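Lactococcal phage P2 ORF15 (Lactococcus phage p2, PDB 2WZP) belongs to the distal tail protein (Dit) family and probably serves as a structural hub of the baseplate at the tail tip. Local coordinates at residues R31-T37 and V120-T126; K45-V49 and D109-D113; D134-V140 and I156-T162. All blocks are in the same frame, centred on the assembly; numbering follows the deposited sequence.

Contacts 1 and 3 are strand pairs of one antiparallel sheet of the N-terminal domain: contact 1 joins strands 32-36 and 120-125, contact 3 strands 130-140 and 153-163. The two are coupled because 120-125 and 130-140 are sheet neighbours, with Val-120 O hydrogen-bonded to Leu-135 N. Contact 2 instead packs helix 100-115 against the sheet's edge strand 46-48, and the helix also reaches contact 3 through Phe-110 on Ile-156. Contact 3 is the most buried, mainly backbone bonds and apolar packing round Phe-158, broken by two bulges. Contact 1 has a polar face and a largely apolar, tyrosine-bearing one, while contact 2, partly exposed, combines aromatic packing with a salt bridge.

Contact 1. Residues R31-T37 and V120-T126; sequences RQYKIHT and VTLEYQT
A regular antiparallel beta ladder joins strands 32-36 and 120-125, Lys-34 and Glu-123 forming its central hydrogen-bonded pair. Six backbone hydrogen bonds run from Gln-32 with Gln-125 to His-36 with Thr-121. On the face carrying His-36, the extended side chain of Glu-123 reaches diagonally to the imidazole, its CG set trans to the backbone N (chi1 179°). His-36 NE2 donates to Glu-123 OE1 at 2.8 Å, on the anti lone pair, with ring and carboxylate planes only 15° apart. As His-36 ND1 is bonded to Asp-44, both ring nitrogens are engaged, which fixes the ring's rotation and may favour a charged imidazolium. Glu-123 OE2 bonds to Gln-130 and to a water, which also accepts from Lys-34 NZ and donates to Gln-125 OE1.

On the other face the rings of Tyr-33 and Tyr-124 lie side by side, centroids 5.2 Å apart, their planes 28° apart and displaced so that the faces overlap little. Arg-31 lays CD over one face of the Tyr-33 ring, near its rim, and brings CG to the edge of Tyr-124, 3.6 Å from CE1. Both hydroxyls leave for the second subunit, Tyr-33 to its Glu-144 and Tyr-124 to its Lys-142. Ile-35 CD1 meets Leu-122 CD1 at 3.9 Å. This is a two-faced antiparallel strand pair of the N-terminal-domain sheet, one face polar, the other apolar and turned at its tyrosine end to a neighbouring subunit.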
loop_
_atom_site.group_PDB
_atom_site.type_symbol
_atom_site.label_atom_id
_atom_site.label_comp_id
_atom_site.label_asym_id
_atom_site.label_seq_id
_atom_site.Cartn_x
_atom_site.Cartn_y
_atom_site.Cartn_z
ATOM N N ARG M 31 6.715 32.637 -13.414
ATOM C CA ARG M 31 5.352 32.621 -13.893
ATOM C C ARG M 31 4.433 33.379 -12.907
ATOM O O ARG M 31 4.677 33.348 -11.702
ATOM C CB ARG M 31 5.001 31.128 -14.039
ATOM C CG ARG M 31 3.582 30.727 -14.271
ATOM C CD ARG M 31 2.771 30.747 -12.988
ATOM N NE ARG M 31 3.118 29.726 -11.996
ATOM C CZ ARG M 31 3.322 29.962 -10.699
ATOM N NH1 ARG M 31 3.340 31.205 -10.234
ATOM N NH2 ARG M 31 3.535 28.955 -9.863
ATOM N N GLN M 32 3.385 34.063 -13.418
ATOM C CA GLN M 32 2.427 34.841 -12.622
ATOM C C GLN M 32 1.015 34.435 -12.977
ATOM O O GLN M 32 0.683 34.353 -14.161
ATOM C CB GLN M 32 2.569 36.365 -12.885
ATOM C CG GLN M 32 3.956 36.978 -12.668
ATOM C CD GLN M 32 4.269 37.157 -11.209
ATOM O OE1 GLN M 32 3.783 38.076 -10.565
ATOM N NE2 GLN M 32 5.081 36.276 -10.653
ATOM N N TYR M 33 0.172 34.228 -11.955
ATOM C CA TYR M 33 -1.243 33.910 -12.120
ATOM C C TYR M 33 -2.059 34.989 -11.447
ATOM O O TYR M 33 -1.686 35.461 -10.378
ATOM C CB TYR M 33 -1.618 32.557 -11.486
ATOM C CG TYR M 33 -1.145 31.328 -12.225
ATOM C CD1 TYR M 33 -1.473 31.124 -13.565
ATOM C CD2 TYR M 33 -0.485 30.304 -11.556
ATOM C CE1 TYR M 33 -1.070 29.974 -14.240
ATOM C CE2 TYR M 33 -0.107 29.131 -12.214
ATOM C CZ TYR M 33 -0.376 28.985 -13.562
ATOM O OH TYR M 33 -0.010 27.828 -14.202
ATOM N N LYS M 34 -3.190 35.362 -12.041
ATOM C CA LYS M 34 -4.092 36.351 -11.440
ATOM C C LYS M 34 -5.515 35.936 -11.730
ATOM O O LYS M 34 -5.772 35.373 -12.789
ATOM C CB LYS M 34 -3.842 37.763 -12.018
ATOM C CG LYS M 34 -2.555 38.390 -11.564
ATOM C CD LYS M 34 -2.297 39.684 -12.275
ATOM C CE LYS M 34 -1.081 40.406 -11.736
ATOM N NZ LYS M 34 0.165 39.649 -11.993
ATOM N N ILE M 35 -6.438 36.206 -10.812
ATOM C CA ILE M 35 -7.857 35.937 -11.018
ATOM C C ILE M 35 -8.532 37.300 -11.204
ATOM O O ILE M 35 -8.396 38.161 -10.340
ATOM C CB ILE M 35 -8.464 35.088 -9.861
ATOM C CG1 ILE M 35 -8.021 33.598 -9.949
ATOM C CG2 ILE M 35 -10.004 35.221 -9.753
ATOM C CD1 ILE M 35 -8.512 32.749 -11.192
ATOM N N HIS M 36 -9.190 37.514 -12.361
ATOM C CA HIS M 36 -9.915 38.749 -12.671
ATOM C C HIS M 36 -11.390 38.452 -12.550
ATOM O O HIS M 36 -11.850 37.432 -13.079
ATOM C CB HIS M 36 -9.627 39.228 -14.098
ATOM C CG HIS M 36 -8.205 39.586 -14.357
ATOM N ND1 HIS M 36 -7.795 40.902 -14.406
ATOM C CD2 HIS M 36 -7.145 38.785 -14.612
ATOM C CE1 HIS M 36 -6.499 40.861 -14.667
ATOM N NE2 HIS M 36 -6.063 39.607 -14.797
ATOM N N THR M 37 -12.139 39.340 -11.877
ATOM C CA THR M 37 -13.595 39.186 -11.737
ATOM C C THR M 37 -14.324 39.745 -12.971
ATOM O O THR M 37 -15.473 39.374 -13.226
ATOM C CB THR M 37 -14.125 39.782 -10.425
ATOM O OG1 THR M 37 -13.780 41.160 -10.366
ATOM C CG2 THR M 37 -13.624 39.025 -9.181
ATOM N N VAL M 120 -15.028 33.807 -14.237
ATOM C CA VAL M 120 -13.858 34.509 -13.756
ATOM C C VAL M 120 -12.734 34.219 -14.797
ATOM O O VAL M 120 -12.834 33.252 -15.582
ATOM C CB VAL M 120 -13.625 33.982 -12.308
ATOM C CG1 VAL M 120 -12.324 33.208 -12.115
ATOM C CG2 VAL M 120 -13.785 35.079 -11.291
ATOM N N THR M 121 -11.717 35.095 -14.861
ATOM C CA THR M 121 -10.626 34.943 -15.835
ATOM C C THR M 121 -9.272 34.760 -15.169
ATOM O O THR M 121 -8.830 35.621 -14.393
ATOM C CB THR M 121 -10.614 36.143 -16.820
ATOM O OG1 THR M 121 -11.826 36.147 -17.559
ATOM C CG2 THR M 121 -9.469 36.084 -17.791
ATOM N N LEU M 122 -8.598 33.666 -15.512
ATOM C CA LEU M 122 -7.243 33.413 -15.047
ATOM C C LEU M 122 -6.245 34.008 -16.061
ATOM O O LEU M 122 -6.340 33.757 -17.264
ATOM C CB LEU M 122 -7.000 31.899 -14.861
ATOM C CG LEU M 122 -5.575 31.443 -14.508
ATOM C CD1 LEU M 122 -5.283 31.659 -13.022
ATOM C CD2 LEU M 122 -5.396 29.993 -14.881
ATOM N N GLU M 123 -5.323 34.820 -15.565
ATOM C CA GLU M 123 -4.239 35.389 -16.352
ATOM C C GLU M 123 -3.012 34.499 -16.097
ATOM O O GLU M 123 -2.702 34.181 -14.961
ATOM C CB GLU M 123 -3.984 36.833 -15.935
ATOM C CG GLU M 123 -2.857 37.492 -16.694
ATOM C CD GLU M 123 -2.585 38.923 -16.286
ATOM O OE1 GLU M 123 -3.541 39.641 -15.909
ATOM O OE2 GLU M 123 -1.404 39.330 -16.357
ATOM N N TYR M 124 -2.369 34.050 -17.150
ATOM C CA TYR M 124 -1.200 33.170 -17.098
ATOM C C TYR M 124 -0.089 33.906 -17.845
ATOM O O TYR M 124 -0.160 34.086 -19.066
ATOM C CB TYR M 124 -1.547 31.824 -17.762
ATOM C CG TYR M 124 -0.446 30.793 -17.891
ATOM C CD1 TYR M 124 0.586 30.719 -16.959
ATOM C CD2 TYR M 124 -0.500 29.813 -18.879
ATOM C CE1 TYR M 124 1.555 29.715 -17.027
ATOM C CE2 TYR M 124 0.440 28.783 -18.935
ATOM C CZ TYR M 124 1.473 28.743 -18.013
ATOM O OH TYR M 124 2.390 27.718 -18.078
ATOM N N GLN M 125 0.881 34.414 -17.080
ATOM C CA GLN M 125 1.978 35.201 -17.623
ATOM C C GLN M 125 3.350 34.613 -17.349
ATOM O O GLN M 125 3.659 34.248 -16.215
ATOM C CB GLN M 125 1.917 36.653 -17.124
ATOM C CG GLN M 125 2.856 37.535 -17.918
ATOM C CD GLN M 125 3.000 38.917 -17.387
ATOM O OE1 GLN M 125 2.837 39.189 -16.190
ATOM N NE2 GLN M 125 3.347 39.819 -18.284
ATOM N N THR M 126 4.171 34.542 -18.418
ATOM C CA THR M 126 5.569 34.091 -18.414
ATOM C C THR M 126 6.390 35.123 -19.193
ATOM O O THR M 126 5.866 36.181 -19.539
ATOM C CB THR M 126 5.721 32.647 -18.927
ATOM O OG1 THR M 126 5.348 32.585 -20.297
ATOM C CG2 THR M 126 4.934 31.643 -18.104
HETATM O O HOH W 1 0.648 38.806 -14.629
#

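Contact 2. Residues K45-V49 and D109-D113; sequences KVWDV and DFVND
Trp-47 presents one face of its indole to the edge of Phe-110, in a T-shaped stack with the planes at 81°. Phe-110 CD1 comes down 3.4 Å from Trp-47 CD2, and its ring centroid lies 4.9 Å from that of the five-membered ring. The same residue adds a CH-pi contact, Phe-110 CB standing 4.2 Å over the centroid of the Trp-47 six-membered ring. Val-49 CG1 touches Phe-110 CE1 at 4.0 Å.

The indole N-H is spent on the helix too: Trp-47 NE1 donates to Asp-113 OD2 at 3.0 Å, with the oxygen almost exactly in the indole plane and offering its anti lone pair. Lys-45 takes the syn lone pair of that oxygen, its NZ lying 2.9 Å from Asp-113 OD2 in a salt bridge. All four side-chain torsions of Lys-45 are close to 180°, a straight arm that carries the ammonium across to the helix. A water beyond it accepts from Lys-45 NZ and donates to OD2 of Asp-109, whose other oxygen, OD1, is held by Gln-105.

One carboxylate oxygen thus receives two donors from the strand, which would be expected to keep Asp-113 ionised and to set the rotation of the indole over Phe-110.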
loop_
_atom_site.group_PDB
_atom_site.type_symbol
_atom_site.label_atom_id
_atom_site.label_comp_id
_atom_site.label_asym_id
_atom_site.label_seq_id
_atom_site.Cartn_x
_atom_site.Cartn_y
_atom_site.Cartn_z
ATOM N N LYS M 45 -11.871 43.324 -10.289
ATOM C CA LYS M 45 -11.141 43.066 -9.037
ATOM C C LYS M 45 -10.119 41.975 -9.359
ATOM O O LYS M 45 -10.474 40.948 -9.938
ATOM C CB LYS M 45 -12.065 42.661 -7.880
ATOM C CG LYS M 45 -11.330 42.517 -6.545
ATOM C CD LYS M 45 -12.282 42.367 -5.366
ATOM C CE LYS M 45 -11.541 42.038 -4.080
ATOM N NZ LYS M 45 -12.479 41.760 -2.938
ATOM N N VAL M 46 -8.843 42.242 -9.061
ATOM C CA VAL M 46 -7.735 41.347 -9.371
ATOM C C VAL M 46 -7.143 40.761 -8.122
ATOM O O VAL M 46 -6.704 41.487 -7.230
ATOM C CB VAL M 46 -6.641 42.018 -10.257
ATOM C CG1 VAL M 46 -5.629 40.986 -10.759
ATOM C CG2 VAL M 46 -7.252 42.786 -11.432
ATOM N N TRP M 47 -7.091 39.436 -8.069
ATOM C CA TRP M 47 -6.484 38.721 -6.972
ATOM C C TRP M 47 -5.161 38.253 -7.488
ATOM O O TRP M 47 -5.155 37.529 -8.471
ATOM C CB TRP M 47 -7.346 37.518 -6.602
ATOM C CG TRP M 47 -8.572 37.885 -5.831
ATOM C CD1 TRP M 47 -9.781 38.253 -6.340
ATOM C CD2 TRP M 47 -8.692 37.958 -4.402
ATOM N NE1 TRP M 47 -10.659 38.521 -5.319
ATOM C CE2 TRP M 47 -10.019 38.347 -4.116
ATOM C CE3 TRP M 47 -7.813 37.698 -3.330
ATOM C CZ2 TRP M 47 -10.493 38.492 -2.801
ATOM C CZ3 TRP M 47 -8.280 37.841 -2.027
ATOM C CH2 TRP M 47 -9.606 38.224 -1.771
ATOM N N ASP M 48 -4.033 38.695 -6.888
ATOM C CA ASP M 48 -2.711 38.204 -7.313
ATOM C C ASP M 48 -2.517 36.825 -6.666
ATOM O O ASP M 48 -2.143 36.746 -5.489
ATOM C CB ASP M 48 -1.567 39.154 -6.909
ATOM C CG ASP M 48 -0.203 38.776 -7.476
ATOM O OD1 ASP M 48 0.653 39.670 -7.611
ATOM O OD2 ASP M 48 -0.002 37.596 -7.808
ATOM N N VAL M 49 -2.755 35.748 -7.429
ATOM C CA VAL M 49 -2.629 34.399 -6.870
ATOM C C VAL M 49 -1.215 33.785 -6.936
ATOM O O VAL M 49 -1.026 32.571 -6.848
ATOM C CB VAL M 49 -3.816 33.451 -7.207
ATOM C CG1 VAL M 49 -5.142 34.058 -6.712
ATOM C CG2 VAL M 49 -3.873 33.128 -8.694
ATOM N N ASP M 109 -14.047 36.116 1.038
ATOM C CA ASP M 109 -14.022 37.114 -0.029
ATOM C C ASP M 109 -13.603 36.550 -1.361
ATOM O O ASP M 109 -14.247 36.853 -2.360
ATOM C CB ASP M 109 -13.157 38.326 0.351
ATOM C CG ASP M 109 -13.693 39.197 1.480
ATOM O OD1 ASP M 109 -14.828 38.913 1.983
ATOM O OD2 ASP M 109 -13.004 40.157 1.851
ATOM N N PHE M 110 -12.547 35.727 -1.394
ATOM C CA PHE M 110 -12.070 35.127 -2.630
ATOM C C PHE M 110 -13.117 34.258 -3.302
ATOM O O PHE M 110 -13.370 34.423 -4.492
ATOM C CB PHE M 110 -10.804 34.317 -2.376
ATOM C CG PHE M 110 -10.165 33.789 -3.633
ATOM C CD1 PHE M 110 -9.568 34.652 -4.540
ATOM C CD2 PHE M 110 -10.159 32.427 -3.907
ATOM C CE1 PHE M 110 -8.987 34.170 -5.704
ATOM C CE2 PHE M 110 -9.571 31.943 -5.072
ATOM C CZ PHE M 110 -8.981 32.818 -5.957
ATOM N N VAL M 111 -13.714 33.328 -2.545
ATOM C CA VAL M 111 -14.701 32.383 -3.061
ATOM C C VAL M 111 -15.978 33.095 -3.498
ATOM O O VAL M 111 -16.447 32.844 -4.618
ATOM C CB VAL M 111 -14.934 31.164 -2.123
ATOM C CG1 VAL M 111 -15.997 30.223 -2.681
ATOM C CG2 VAL M 111 -13.630 30.409 -1.867
ATOM N N ASN M 112 -16.492 34.031 -2.667
ATOM C CA ASN M 112 -17.711 34.770 -3.021
ATOM C C ASN M 112 -17.517 35.729 -4.154
ATOM O O ASN M 112 -18.490 36.030 -4.838
ATOM C CB ASN M 112 -18.414 35.410 -1.826
ATOM C CG ASN M 112 -19.024 34.409 -0.877
ATOM O OD1 ASN M 112 -19.922 33.637 -1.212
ATOM N ND2 ASN M 112 -18.553 34.397 0.335
ATOM N N ASP M 113 -16.276 36.173 -4.398
ATOM C CA ASP M 113 -15.953 37.031 -5.533
ATOM C C ASP M 113 -16.058 36.235 -6.809
ATOM O O ASP M 113 -16.551 36.760 -7.798
ATOM C CB ASP M 113 -14.548 37.624 -5.401
ATOM C CG ASP M 113 -14.463 38.895 -4.584
ATOM O OD1 ASP M 113 -15.513 39.326 -4.027
ATOM O OD2 ASP M 113 -13.349 39.427 -4.449
HETATM O O HOH W 2 -11.296 41.527 -0.413
#

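Contact 3. Residues D134-V140 and I156-T162; sequences DLALADV and ITFDIIT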
loop_
_atom_site.group_PDB
_atom_site.type_symbol
_atom_site.label_atom_id
_atom_site.label_comp_id
_atom_site.label_asym_id
_atom_site.label_seq_id
_atom_site.Cartn_x
_atom_site.Cartn_y
_atom_site.Cartn_z
ATOM N N ASP M 134 -11.068 31.801 -19.469
ATOM C CA ASP M 134 -12.358 32.046 -18.800
ATOM C C ASP M 134 -12.735 30.731 -18.156
ATOM O O ASP M 134 -12.801 29.698 -18.838
ATOM C CB ASP M 134 -13.455 32.487 -19.777
ATOM C CG ASP M 134 -13.197 33.818 -20.421
ATOM O OD1 ASP M 134 -12.363 34.602 -19.868
ATOM O OD2 ASP M 134 -13.853 34.111 -21.449
ATOM N N LEU M 135 -12.908 30.768 -16.828
ATOM C CA LEU M 135 -13.191 29.605 -15.987
ATOM C C LEU M 135 -14.475 29.766 -15.174
ATOM O O LEU M 135 -14.931 30.880 -14.902
ATOM C CB LEU M 135 -12.025 29.455 -14.986
ATOM C CG LEU M 135 -10.605 29.328 -15.532
ATOM C CD1 LEU M 135 -9.609 29.303 -14.402
ATOM C CD2 LEU M 135 -10.450 28.054 -16.398
ATOM N N ALA M 136 -15.015 28.645 -14.727
ATOM C CA ALA M 136 -16.187 28.591 -13.869
ATOM C C ALA M 136 -15.825 27.609 -12.750
ATOM O O ALA M 136 -15.310 26.522 -13.020
ATOM C CB ALA M 136 -17.380 28.091 -14.652
ATOM N N LEU M 137 -16.033 28.020 -11.495
ATOM C CA LEU M 137 -15.770 27.211 -10.329
ATOM C C LEU M 137 -16.560 25.888 -10.463
ATOM O O LEU M 137 -17.745 25.902 -10.833
ATOM C CB LEU M 137 -16.227 28.023 -9.112
ATOM C CG LEU M 137 -15.938 27.540 -7.672
ATOM C CD1 LEU M 137 -16.944 26.552 -7.157
ATOM C CD2 LEU M 137 -14.515 27.295 -7.389
ATOM N N ALA M 138 -15.874 24.753 -10.222
ATOM C CA ALA M 138 -16.456 23.411 -10.260
ATOM C C ALA M 138 -16.595 22.906 -8.820
ATOM O O ALA M 138 -17.607 22.289 -8.473
ATOM C CB ALA M 138 -15.593 22.478 -11.081
ATOM N N ASP M 139 -15.606 23.214 -7.966
ATOM C CA ASP M 139 -15.619 22.881 -6.553
ATOM C C ASP M 139 -14.548 23.616 -5.781
ATOM O O ASP M 139 -13.545 24.046 -6.337
ATOM C CB ASP M 139 -15.549 21.351 -6.295
ATOM C CG ASP M 139 -14.379 20.655 -6.937
ATOM O OD1 ASP M 139 -14.607 19.837 -7.867
ATOM O OD2 ASP M 139 -13.228 20.946 -6.542
ATOM N N VAL M 140 -14.787 23.767 -4.481
ATOM C CA VAL M 140 -13.893 24.376 -3.514
ATOM C C VAL M 140 -14.116 23.645 -2.192
ATOM O O VAL M 140 -15.259 23.306 -1.875
ATOM C CB VAL M 140 -14.020 25.913 -3.408
ATOM C CG1 VAL M 140 -15.366 26.345 -2.834
ATOM C CG2 VAL M 140 -12.856 26.512 -2.615
ATOM N N ILE M 156 -9.137 23.958 -5.120
ATOM C CA ILE M 156 -10.095 24.665 -5.968
ATOM C C ILE M 156 -10.044 24.047 -7.375
ATOM O O ILE M 156 -8.949 23.730 -7.846
ATOM C CB ILE M 156 -9.903 26.204 -5.924
ATOM C CG1 ILE M 156 -11.172 26.945 -6.403
ATOM C CG2 ILE M 156 -8.614 26.694 -6.627
ATOM C CD1 ILE M 156 -11.152 28.432 -6.265
ATOM N N THR M 157 -11.215 23.790 -7.992
ATOM C CA THR M 157 -11.328 23.185 -9.333
ATOM C C THR M 157 -12.190 24.053 -10.234
ATOM O O THR M 157 -13.268 24.507 -9.833
ATOM C CB THR M 157 -11.894 21.766 -9.285
ATOM O OG1 THR M 157 -11.215 21.003 -8.297
ATOM C CG2 THR M 157 -11.860 21.056 -10.638
ATOM N N PHE M 158 -11.721 24.235 -11.471
ATOM C CA PHE M 158 -12.416 25.036 -12.446
ATOM C C PHE M 158 -12.732 24.280 -13.680
ATOM O O PHE M 158 -11.874 23.589 -14.242
ATOM C CB PHE M 158 -11.563 26.239 -12.865
ATOM C CG PHE M 158 -11.337 27.257 -11.786
ATOM C CD1 PHE M 158 -12.271 28.255 -11.544
ATOM C CD2 PHE M 158 -10.155 27.262 -11.049
ATOM C CE1 PHE M 158 -12.049 29.215 -10.551
ATOM C CE2 PHE M 158 -9.925 28.244 -10.072
ATOM C CZ PHE M 158 -10.880 29.205 -9.826
ATOM N N ASP M 159 -13.943 24.516 -14.174
ATOM C CA ASP M 159 -14.381 24.053 -15.477
ATOM C C ASP M 159 -13.861 25.097 -16.463
ATOM O O ASP M 159 -13.882 26.281 -16.172
ATOM C CB ASP M 159 -15.909 24.001 -15.555
ATOM C CG ASP M 159 -16.530 22.714 -15.057
ATOM O OD1 ASP M 159 -15.970 21.619 -15.369
ATOM O OD2 ASP M 159 -17.670 22.776 -14.516
ATOM N N ILE M 160 -13.397 24.647 -17.613
ATOM C CA ILE M 160 -12.878 25.473 -18.706
ATOM C C ILE M 160 -14.028 25.978 -19.570
ATOM O O ILE M 160 -14.933 25.208 -19.911
ATOM C CB ILE M 160 -11.914 24.612 -19.580
ATOM C CG1 ILE M 160 -10.774 23.931 -18.771
ATOM C CG2 ILE M 160 -11.408 25.368 -20.818
ATOM C CD1 ILE M 160 -9.699 24.792 -18.125
ATOM N N ILE M 161 -13.948 27.253 -19.995
ATOM C CA ILE M 161 -14.900 27.850 -20.923
ATOM C C ILE M 161 -14.121 28.177 -22.148
ATOM O O ILE M 161 -14.447 27.681 -23.231
ATOM C CB ILE M 161 -15.672 29.059 -20.346
ATOM C CG1 ILE M 161 -16.528 28.599 -19.159
ATOM C CG2 ILE M 161 -16.545 29.764 -21.421
ATOM C CD1 ILE M 161 -16.634 29.590 -18.103
ATOM N N THR M 162 -13.055 28.974 -21.980
ATOM C CA THR M 162 -12.210 29.443 -23.078
ATOM C C THR M 162 -10.784 29.343 -22.638
ATOM O O THR M 162 -10.353 30.143 -21.847
ATOM C CB THR M 162 -12.661 30.854 -23.462
ATOM O OG1 THR M 162 -13.979 30.767 -23.999
ATOM C CG2 THR M 162 -11.814 31.444 -24.505
HETATM O O HOH W 3 -18.855 25.044 -13.251
#
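Thr-157 O is gripped by two consecutive amides of the facing strand, Ala-138 N at 2.6 Å and Asp-139 N at 3.3 Å, both arriving from the same side of its carbonyl plane. This is a classic beta bulge, and it shifts the register by one residue. A second bulge lies at the other end of the ladder, where Asp-134 O accepts from Ile-161 N at 2.9 Å and from Thr-162 N at 3.2 Å. Between them Ala-136 and Asp-159 form a regular hydrogen-bonded pair.

Beside the first bulge, Thr-157 OG1 donates to Asp-139 OD2 at 2.7 Å, approaching on the syn side but 29° out of the carboxylate plane. Asp-139 places CG between its backbone N and carbonyl carbon (chi1 55°), which turns the carboxylate back over the partner strand. A water donates to both Leu-137 O and Asp-159 OD2, while Asp-159 OD1 is held by Gln-88.

The apolar face is built round Phe-158. Leu-135 crosses it at about a right angle, its CD1 4.0 Å from the ring centroid and over the face, while Leu-135 CD2 runs alongside Ile-160 and meets its CD1 at 3.8 Å. Leu-137 CD2 packs on Ile-156 CG1, 3.5 Å away. From within the second bulge, Ile-161 reaches back with CD1 against Ala-136 CB on the other side of the sheet.

Helix 100-115 covers the Leu-137 and Ile-156 end through Ile-114 and Phe-110, and Phe-56 of strand 54-57 touches Ile-156 and Phe-158. Strand 153-163 continues the sheet to strand 89-95, strand 130-140 pairs with strand 120-125, and a strand of the third subunit pairs antiparallel with Asp-139 and Val-140, so that the sheet runs on across the interface.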